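Leucyl aminopeptidase (Trypanosoma brucei brucei, PDB 5NTD) is an M17 leucyl aminopeptidase, a manganese-bound hexameric enzyme that probably removes leucine and similar residues from the N-termini of peptides. Local coordinates at residues E437-V442 with P511-E516. Residues are numbered along the deposited sequence; the frame is centred on the assembly and turned at random.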
# COMPACT_ATOMS: atom_id res chain seq x y z
N GLU G 437 -23.89 13.84 26.01
CA GLU G 437 -23.55 12.74 25.07
C GLU G 437 -24.03 13.14 23.68
O GLU G 437 -25.07 12.71 23.18
CB GLU G 437 -24.09 11.41 25.57
CG GLU G 437 -23.37 11.05 26.87
CD GLU G 437 -23.75 9.73 27.50
OE1 GLU G 437 -24.62 9.04 26.97
OE2 GLU G 437 -23.13 9.39 28.55
N THR G 438 -23.27 14.07 23.12
CA THR G 438 -23.72 14.88 21.97
C THR G 438 -23.80 14.09 20.67
O THR G 438 -23.08 13.15 20.48
CB THR G 438 -22.82 16.09 21.73
OG1 THR G 438 -21.46 15.67 21.78
CG2 THR G 438 -23.04 17.14 22.79
N CYS G 439 -24.74 14.50 19.82
CA CYS G 439 -24.98 13.95 18.51
C CYS G 439 -24.99 15.03 17.44
O CYS G 439 -25.06 16.22 17.74
CB CYS G 439 -26.32 13.17 18.45
SG CYS G 439 -26.42 11.85 19.67
N PHE G 440 -24.97 14.59 16.19
CA PHE G 440 -25.14 15.50 15.04
C PHE G 440 -25.73 14.73 13.87
O PHE G 440 -25.40 13.56 13.67
CB PHE G 440 -23.81 16.14 14.67
CG PHE G 440 -23.98 17.30 13.74
CD1 PHE G 440 -24.42 18.54 14.25
CD2 PHE G 440 -23.83 17.14 12.39
CE1 PHE G 440 -24.63 19.61 13.39
CE2 PHE G 440 -24.06 18.20 11.53
CZ PHE G 440 -24.45 19.44 12.02
N PRO G 441 -26.65 15.35 13.11
CA PRO G 441 -27.27 14.59 12.03
C PRO G 441 -26.38 14.36 10.83
O PRO G 441 -25.49 15.17 10.52
CB PRO G 441 -28.44 15.46 11.58
CG PRO G 441 -28.34 16.72 12.32
CD PRO G 441 -27.14 16.72 13.18
N VAL G 442 -26.62 13.21 10.19
CA VAL G 442 -26.09 12.96 8.87
C VAL G 442 -27.22 12.94 7.86
O VAL G 442 -28.37 12.74 8.22
CB VAL G 442 -25.24 11.70 8.75
CG1 VAL G 442 -24.02 11.81 9.65
CG2 VAL G 442 -26.03 10.46 9.09
N PRO G 511 -25.78 5.45 27.20
CA PRO G 511 -26.87 5.24 28.16
C PRO G 511 -27.54 6.50 28.68
O PRO G 511 -28.75 6.60 28.68
CB PRO G 511 -26.20 4.48 29.29
CG PRO G 511 -25.11 3.73 28.60
CD PRO G 511 -24.60 4.67 27.56
N ALA G 512 -26.75 7.48 29.08
CA ALA G 512 -27.28 8.75 29.58
C ALA G 512 -28.07 9.50 28.49
O ALA G 512 -29.08 10.14 28.76
CB ALA G 512 -26.19 9.64 30.13
N LEU G 513 -27.57 9.43 27.27
CA LEU G 513 -28.28 9.98 26.09
C LEU G 513 -29.71 9.41 26.03
O LEU G 513 -30.67 10.15 25.93
CB LEU G 513 -27.55 9.64 24.79
CG LEU G 513 -28.22 10.02 23.46
CD1 LEU G 513 -28.42 11.51 23.37
CD2 LEU G 513 -27.35 9.52 22.32
N LEU G 514 -29.80 8.09 26.11
CA LEU G 514 -31.09 7.42 26.09
C LEU G 514 -31.98 7.83 27.29
O LEU G 514 -33.16 8.08 27.14
CB LEU G 514 -30.92 5.91 26.10
CG LEU G 514 -30.35 5.27 24.85
CD1 LEU G 514 -30.12 3.79 25.05
CD2 LEU G 514 -31.29 5.50 23.66
N THR G 515 -31.37 7.87 28.47
CA THR G 515 -32.10 8.22 29.66
C THR G 515 -32.75 9.59 29.48
O THR G 515 -33.93 9.77 29.76
CB THR G 515 -31.20 8.20 30.89
OG1 THR G 515 -30.71 6.86 31.08
CG2 THR G 515 -32.00 8.60 32.15
N GLU G 516 -31.97 10.53 28.97
CA GLU G 516 -32.43 11.90 28.77
C GLU G 516 -33.48 11.93 27.68
O GLU G 516 -34.51 12.63 27.80
CB GLU G 516 -31.27 12.81 28.47
CG GLU G 516 -31.65 14.25 28.18
CD GLU G 516 -32.35 14.96 29.35
OE1 GLU G 516 -32.13 14.57 30.52
OE2 GLU G 516 -33.15 15.89 29.08
O HOH W 1 -23.64 7.47 29.90
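Glu437 and Leu513 bring the two backbones together, their CA atoms 5.6 Å apart, where the loop leading into strand 439-441 passes the first turn of helix 511-519. The strand pairs in parallel with strand 415-419, and beyond Cys439 it leaves the helix.

The carboxylate of Glu437 lies at the helix N-terminus. Its chain is extended beyond CG (chi2 -178°), and Glu437 OE1 accepts a hydrogen bond from Leu513 N at 3.0 Å, with an N-H...O angle of 152°. This donor stands above the carboxylate plane, 53° out of it. OE1 also accepts from Gly510 N, so two backbone amides grip one oxygen. OE2 forms a salt bridge with Arg159, and Ala512 CB packs 3.5 Å from Glu437 OE2. The arginine and the helix end would both be expected to favour the charged carboxylate.

Alongside, Leu513 CD1 lies 3.6 Å from Glu437 O, and Leu513 CD2 meets Cys439 SG at 3.6 Å. Further along the strand, Phe440 packs on Val442 of a second subunit.

The arrangement is a buried glutamate, distant in sequence, whose carboxylate accepts amides at the start of the last helix, tying that helix to the loop leading into strand 439-441 of the catalytic domain.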